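Long-range contact in outer membrane protein SusF (Bacteroides thetaiotaomicron, PDB 4FE9), which binds starch at the bacterial cell surface through carbohydrate-binding modules, ahead of its transport into the periplasm for degradation: residues 263-277 / 301-315. Residues are numbered along the deposited sequence; the frame is centred on the assembly and turned at random.
With GLC (alpha-D-glucopyranose), chain C; GLC (alpha-D-glucopyranose), chain B; EDO (1,2-ethanediol), chain J; EDO (1,2-ethanediol), chain H.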
loop_
_atom_site.group_PDB
_atom_site.type_symbol
_atom_site.label_atom_id
_atom_site.label_comp_id
_atom_site.label_asym_id
_atom_site.label_seq_id
_atom_site.Cartn_x
_atom_site.Cartn_y
_atom_site.Cartn_z
ATOM N N LEU A 263 3.414 -3.164 -20.377
ATOM C CA LEU A 263 3.791 -1.837 -19.893
ATOM C C LEU A 263 4.953 -1.270 -20.697
ATOM O O LEU A 263 5.868 -2.008 -21.106
ATOM C CB LEU A 263 4.186 -1.885 -18.410
ATOM C CG LEU A 263 4.202 -0.516 -17.730
ATOM C CD1 LEU A 263 2.773 -0.027 -17.458
ATOM C CD2 LEU A 263 5.013 -0.556 -16.458
ATOM N N TYR A 264 4.884 0.029 -20.960
ATOM C CA TYR A 264 5.824 0.691 -21.847
ATOM C C TYR A 264 6.277 1.986 -21.206
ATOM O O TYR A 264 5.549 2.569 -20.388
ATOM C CB TYR A 264 5.175 1.002 -23.187
ATOM C CG TYR A 264 4.749 -0.225 -23.980
ATOM C CD1 TYR A 264 5.603 -0.803 -24.921
ATOM C CD2 TYR A 264 3.477 -0.775 -23.813
ATOM C CE1 TYR A 264 5.206 -1.916 -25.668
ATOM C CE2 TYR A 264 3.084 -1.898 -24.517
ATOM C CZ TYR A 264 3.961 -2.488 -25.414
ATOM O OH TYR A 264 3.539 -3.557 -26.150
ATOM N N MET A 265 7.538 2.321 -21.445
ATOM C CA MET A 265 8.146 3.544 -20.950
ATOM C C MET A 265 8.483 4.439 -22.122
ATOM O O MET A 265 8.907 3.962 -23.180
ATOM C CB MET A 265 9.421 3.217 -20.184
ATOM C CG MET A 265 10.229 4.459 -19.734
ATOM S SD MET A 265 11.602 4.031 -18.685
ATOM C CE MET A 265 12.800 3.563 -19.934
ATOM N N THR A 266 8.085 5.700 -22.010
ATOM C CA THR A 266 8.589 6.746 -22.871
ATOM C C THR A 266 9.175 7.863 -21.998
ATOM O O THR A 266 9.384 7.673 -20.783
ATOM C CB THR A 266 7.494 7.283 -23.795
ATOM O OG1 THR A 266 8.076 8.112 -24.807
ATOM C CG2 THR A 266 6.438 8.083 -23.007
ATOM N N GLY A 267 9.551 8.975 -22.626
ATOM C CA GLY A 267 10.560 9.841 -22.053
ATOM C C GLY A 267 10.911 11.038 -22.905
ATOM O O GLY A 267 10.585 11.094 -24.110
ATOM N N SER A 268 11.513 12.038 -22.256
ATOM C CA SER A 268 12.202 13.127 -22.963
ATOM C C SER A 268 13.226 12.583 -23.943
ATOM O O SER A 268 13.219 12.951 -25.105
ATOM C CB SER A 268 12.863 14.113 -21.971
ATOM O OG SER A 268 13.625 13.436 -20.981
ATOM N N ALA A 269 14.022 11.614 -23.498
ATOM C CA ALA A 269 15.009 10.963 -24.377
ATOM C C ALA A 269 14.399 10.087 -25.503
ATOM O O ALA A 269 15.136 9.468 -26.266
ATOM C CB ALA A 269 16.005 10.165 -23.559
ATOM N N TYR A 270 13.062 10.052 -25.606
ATOM C CA TYR A 270 12.369 9.186 -26.600
ATOM C C TYR A 270 11.324 9.948 -27.363
ATOM O O TYR A 270 10.301 9.377 -27.768
ATOM C CB TYR A 270 11.693 7.971 -25.928
ATOM C CG TYR A 270 12.616 7.115 -25.099
ATOM C CD1 TYR A 270 13.487 6.212 -25.697
ATOM C CD2 TYR A 270 12.636 7.229 -23.738
ATOM C CE1 TYR A 270 14.366 5.436 -24.925
ATOM C CE2 TYR A 270 13.533 6.504 -22.964
ATOM C CZ TYR A 270 14.366 5.579 -23.566
ATOM O OH TYR A 270 15.254 4.854 -22.793
ATOM N N ASN A 271 11.476 11.266 -27.399
ATOM C CA ASN A 271 10.590 12.108 -28.159
ATOM C C ASN A 271 9.198 12.195 -27.568
ATOM O O ASN A 271 8.222 12.415 -28.287
ATOM C CB ASN A 271 10.526 11.645 -29.622
ATOM C CG ASN A 271 10.236 12.796 -30.586
ATOM O OD1 ASN A 271 10.799 13.886 -30.452
ATOM N ND2 ASN A 271 9.308 12.582 -31.507
ATOM N N TRP A 272 9.103 12.061 -26.243
ATOM C CA TRP A 272 7.787 11.980 -25.566
ATOM C C TRP A 272 6.710 11.196 -26.366
ATOM O O TRP A 272 5.566 11.644 -26.486
ATOM C CB TRP A 272 7.274 13.389 -25.205
ATOM C CG TRP A 272 7.999 13.997 -24.038
ATOM C CD1 TRP A 272 8.864 15.070 -24.062
ATOM C CD2 TRP A 272 8.024 13.495 -22.705
ATOM N NE1 TRP A 272 9.413 15.262 -22.807
ATOM C CE2 TRP A 272 8.893 14.327 -21.953
ATOM C CE3 TRP A 272 7.409 12.407 -22.068
ATOM C CZ2 TRP A 272 9.160 14.097 -20.600
ATOM C CZ3 TRP A 272 7.663 12.195 -20.710
ATOM C CH2 TRP A 272 8.500 13.049 -19.988
ATOM N N GLY A 273 7.062 9.996 -26.826
ATOM C CA GLY A 273 6.059 9.021 -27.289
ATOM C C GLY A 273 5.490 9.275 -28.674
ATOM O O GLY A 273 4.462 8.698 -29.046
ATOM N N THR A 274 6.145 10.138 -29.450
ATOM C CA THR A 274 5.721 10.378 -30.849
ATOM C C THR A 274 6.704 9.697 -31.804
ATOM O O THR A 274 7.921 9.727 -31.567
ATOM C CB THR A 274 5.633 11.905 -31.178
ATOM O OG1 THR A 274 5.057 12.602 -30.067
ATOM C CG2 THR A 274 4.765 12.155 -32.412
ATOM N N PRO A 275 6.168 8.919 -32.768
ATOM C CA PRO A 275 4.728 8.628 -32.882
ATOM C C PRO A 275 4.272 7.393 -32.042
ATOM O O PRO A 275 5.106 6.638 -31.534
ATOM C CB PRO A 275 4.558 8.341 -34.367
ATOM C CG PRO A 275 5.869 7.694 -34.758
ATOM C CD PRO A 275 6.943 8.291 -33.858
ATOM N N ALA A 276 2.959 7.246 -31.858
ATOM C CA ALA A 276 2.408 6.068 -31.178
ATOM C C ALA A 276 2.945 4.784 -31.837
ATOM O O ALA A 276 3.450 4.826 -32.958
ATOM C CB ALA A 276 0.890 6.102 -31.211
ATOM N N GLY A 277 3.036 3.711 -31.056
ATOM C CA GLY A 277 3.391 2.387 -31.605
ATOM C C GLY A 277 4.853 2.229 -31.979
ATOM O O GLY A 277 5.332 1.133 -32.181
ATOM N N PHE A 301 19.801 5.749 -18.089
ATOM C CA PHE A 301 19.300 7.124 -17.859
ATOM C C PHE A 301 20.465 8.120 -17.711
ATOM O O PHE A 301 21.432 7.857 -16.984
ATOM C CB PHE A 301 18.385 7.186 -16.640
ATOM C CG PHE A 301 17.166 6.307 -16.744
ATOM C CD1 PHE A 301 15.995 6.773 -17.355
ATOM C CD2 PHE A 301 17.173 5.040 -16.213
ATOM C CE1 PHE A 301 14.836 5.955 -17.424
ATOM C CE2 PHE A 301 16.020 4.220 -16.269
ATOM C CZ PHE A 301 14.854 4.702 -16.854
ATOM N N ALA A 302 20.444 9.131 -18.554
ATOM C CA ALA A 302 21.214 10.378 -18.348
ATOM C C ALA A 302 20.716 11.135 -17.111
ATOM O O ALA A 302 19.652 10.822 -16.557
ATOM C CB ALA A 302 21.087 11.253 -19.560
ATOM N N ALA A 303 21.421 12.199 -16.739
ATOM C CA ALA A 303 20.935 13.075 -15.681
ATOM C C ALA A 303 19.904 14.019 -16.264
ATOM O O ALA A 303 20.009 14.386 -17.418
ATOM C CB ALA A 303 22.099 13.840 -15.043
ATOM N N ASN A 304 18.755 14.113 -15.586
ATOM C CA ASN A 304 17.653 14.989 -16.024
ATOM C C ASN A 304 16.748 14.439 -17.118
ATOM O O ASN A 304 15.867 15.143 -17.613
ATOM C CB ASN A 304 18.178 16.370 -16.423
ATOM C CG ASN A 304 18.882 17.090 -15.268
ATOM O OD1 ASN A 304 18.944 16.589 -14.132
ATOM N ND2 ASN A 304 19.479 18.224 -15.573
ATOM N N ASP A 305 16.988 13.201 -17.528
ATOM C CA ASP A 305 15.986 12.456 -18.307
ATOM C C ASP A 305 14.650 12.420 -17.546
ATOM O O ASP A 305 14.630 12.195 -16.351
ATOM C CB ASP A 305 16.484 11.026 -18.562
ATOM C CG ASP A 305 17.497 10.945 -19.745
ATOM O OD1 ASP A 305 17.495 11.885 -20.602
ATOM O OD2 ASP A 305 18.273 9.927 -19.821
ATOM N N GLN A 306 13.551 12.691 -18.242
ATOM C CA GLN A 306 12.211 12.466 -17.665
ATOM C C GLN A 306 11.523 11.313 -18.362
ATOM O O GLN A 306 11.657 11.160 -19.560
ATOM C CB GLN A 306 11.358 13.725 -17.788
ATOM C CG GLN A 306 11.888 14.887 -16.926
ATOM C CD GLN A 306 11.197 16.191 -17.211
ATOM O OE1 GLN A 306 9.975 16.288 -17.149
ATOM N NE2 GLN A 306 11.978 17.221 -17.444
ATOM N N VAL A 307 10.796 10.503 -17.600
ATOM C CA VAL A 307 10.049 9.372 -18.172
ATOM C C VAL A 307 8.630 9.257 -17.638
ATOM O O VAL A 307 8.338 9.687 -16.511
ATOM C CB VAL A 307 10.777 8.032 -17.923
ATOM C CG1 VAL A 307 12.139 8.000 -18.667
ATOM C CG2 VAL A 307 10.953 7.790 -16.467
ATOM N N LYS A 308 7.776 8.569 -18.401
ATOM C CA LYS A 308 6.455 8.125 -17.905
ATOM C C LYS A 308 6.153 6.698 -18.441
ATOM O O LYS A 308 6.821 6.226 -19.359
ATOM C CB LYS A 308 5.362 9.080 -18.376
ATOM C CG LYS A 308 5.233 10.327 -17.539
ATOM C CD LYS A 308 4.076 11.135 -17.963
ATOM C CE LYS A 308 2.927 10.969 -17.009
ATOM N NZ LYS A 308 1.883 12.005 -17.245
ATOM N N PHE A 309 5.155 6.046 -17.865
ATOM C CA PHE A 309 4.841 4.652 -18.177
ATOM C C PHE A 309 3.396 4.570 -18.600
ATOM O O PHE A 309 2.593 5.406 -18.204
ATOM C CB PHE A 309 5.069 3.759 -16.950
ATOM C CG PHE A 309 6.471 3.767 -16.456
ATOM C CD1 PHE A 309 6.876 4.685 -15.488
ATOM C CD2 PHE A 309 7.396 2.855 -16.941
ATOM C CE1 PHE A 309 8.194 4.702 -15.027
ATOM C CE2 PHE A 309 8.740 2.911 -16.537
ATOM C CZ PHE A 309 9.129 3.836 -15.567
ATOM N N ALA A 310 3.073 3.610 -19.471
ATOM C CA ALA A 310 1.684 3.434 -19.963
ATOM C C ALA A 310 1.395 1.963 -20.269
ATOM O O ALA A 310 2.307 1.205 -20.606
ATOM C CB ALA A 310 1.450 4.269 -21.215
ATOM N N PRO A 311 0.107 1.593 -20.296
ATOM C CA PRO A 311 -0.228 0.211 -20.498
ATOM C C PRO A 311 -0.327 -0.170 -22.003
ATOM O O PRO A 311 -0.721 -1.279 -22.322
ATOM C CB PRO A 311 -1.604 0.096 -19.816
ATOM C CG PRO A 311 -2.203 1.405 -19.997
ATOM C CD PRO A 311 -1.067 2.384 -19.881
ATOM N N GLN A 312 -0.089 0.796 -22.893
ATOM C CA GLN A 312 0.147 0.517 -24.297
ATOM C C GLN A 312 1.227 1.486 -24.779
ATOM O O GLN A 312 1.718 2.296 -23.985
ATOM C CB GLN A 312 -1.127 0.692 -25.096
ATOM C CG GLN A 312 -1.654 2.150 -25.149
ATOM C CD GLN A 312 -2.323 2.587 -23.840
ATOM O OE1 GLN A 312 -3.298 1.978 -23.402
ATOM N NE2 GLN A 312 -1.911 3.738 -23.323
ATOM N N ALA A 313 1.670 1.319 -26.039
ATOM C CA ALA A 313 2.734 2.140 -26.615
ATOM C C ALA A 313 2.139 3.467 -27.110
ATOM O O ALA A 313 2.138 3.754 -28.307
ATOM C CB ALA A 313 3.442 1.389 -27.772
ATOM N N ASN A 314 1.546 4.217 -26.180
ATOM C CA ASN A 314 0.825 5.428 -26.504
ATOM C C ASN A 314 0.320 6.070 -25.222
ATOM O O ASN A 314 0.284 5.413 -24.164
ATOM C CB ASN A 314 -0.346 5.133 -27.425
ATOM C CG ASN A 314 -0.820 6.371 -28.177
ATOM O OD1 ASN A 314 -0.131 7.381 -28.213
ATOM N ND2 ASN A 314 -1.965 6.273 -28.813
ATOM N N TRP A 315 -0.100 7.344 -25.312
ATOM C CA TRP A 315 -0.596 8.069 -24.121
ATOM C C TRP A 315 -1.986 7.569 -23.769
ATOM O O TRP A 315 -2.688 7.028 -24.627
ATOM C CB TRP A 315 -0.611 9.581 -24.375
ATOM C CG TRP A 315 0.759 10.130 -24.546
ATOM C CD1 TRP A 315 1.342 10.505 -25.727
ATOM C CD2 TRP A 315 1.824 10.056 -23.594
ATOM N NE1 TRP A 315 2.642 10.882 -25.512
ATOM C CE2 TRP A 315 2.984 10.547 -24.227
ATOM C CE3 TRP A 315 1.895 9.683 -22.253
ATOM C CZ2 TRP A 315 4.171 10.707 -23.558
ATOM C CZ3 TRP A 315 3.085 9.818 -21.598
ATOM C CH2 TRP A 315 4.224 10.279 -22.255
HETATM C C1 GLC C . 4.171 14.380 -21.970
HETATM C C2 GLC C . 5.043 14.902 -20.851
HETATM C C3 GLC C . 5.216 16.427 -20.957
HETATM C C4 GLC C . 5.732 16.820 -22.325
HETATM C C5 GLC C . 4.758 16.276 -23.367
HETATM C C6 GLC C . 5.244 16.564 -24.782
HETATM O O2 GLC C . 4.358 14.623 -19.639
HETATM O O3 GLC C . 6.118 16.885 -19.948
HETATM O O4 GLC C . 5.794 18.255 -22.404
HETATM O O5 GLC C . 4.644 14.859 -23.237
HETATM O O6 GLC C . 4.170 16.301 -25.684
HETATM C C1 GLC B . -0.925 13.117 -21.845
HETATM C C2 GLC B . 0.016 12.620 -20.754
HETATM C C3 GLC B . 1.179 13.568 -20.562
HETATM C C4 GLC B . 1.886 13.789 -21.885
HETATM C C5 GLC B . 0.897 14.251 -22.924
HETATM C C6 GLC B . 1.574 14.420 -24.280
HETATM O O2 GLC B . -0.702 12.526 -19.537
HETATM O O3 GLC B . 2.106 13.055 -19.597
HETATM O O4 GLC B . 2.841 14.809 -21.736
HETATM O O5 GLC B . -0.187 13.323 -23.049
HETATM O O6 GLC B . 0.582 14.867 -25.204
HETATM C C1 EDO J . 23.497 13.719 -17.773
HETATM O O1 EDO J . 24.224 12.477 -17.609
HETATM C C2 EDO J . 23.136 13.910 -19.242
HETATM O O2 EDO J . 22.139 14.925 -19.399
HETATM C C1 EDO H . -2.568 1.569 -28.764
HETATM O O1 EDO H . -1.260 1.064 -29.139
HETATM C C2 EDO H . -2.771 2.975 -29.361
HETATM O O2 EDO H . -3.627 3.759 -28.516
#
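W315 CH2 comes up to the edge of W272, 3.8 Å from CE3, and each indole turns a face to one glucose of the bound glycan. Over W272 lies the chain C glucose, its C2 offset toward the rim, while the backbone of G267 and S268 covers the opposite face; Q306 CB touches the edge. W315 carries the chain B glucose, C4 over the ring centre. Its NE1 donates to W272 O (3.2 Å); the oxygen lies in the plane of the W315 ring, and the donor is 39° out of the plane of the W272 carbonyl. With OG1 anti to the backbone N (chi1 -168°) and bonded to A281 O, CG2 is the branch of T266 that lies against W315, 3.2 Å from CH2. With an alanine at W315, the chain B glucose would probably lose its aromatic platform and W272 O this donor. A313 CB sits over one face of Y264 (CH-pi, 4.2 Å to the centroid), A310 O in plane at the edge. In antiparallel strands 264-267 and 306-310, T266 and K308 exchange two backbone hydrogen bonds; just past the strand end, S268 OG accepts the N-H of Q306 (2.8 Å, 169°). On the reverse face, M265 SD makes Met-aromatic contacts with F301, at its edge, and F309. K308 NZ reaches chain B O3 at 2.6 Å. This is starch-binding chemistry: sugars rest on tryptophans, while a lysine, probably steadied by its salt bridge to D318, bonds to a hydroxyl.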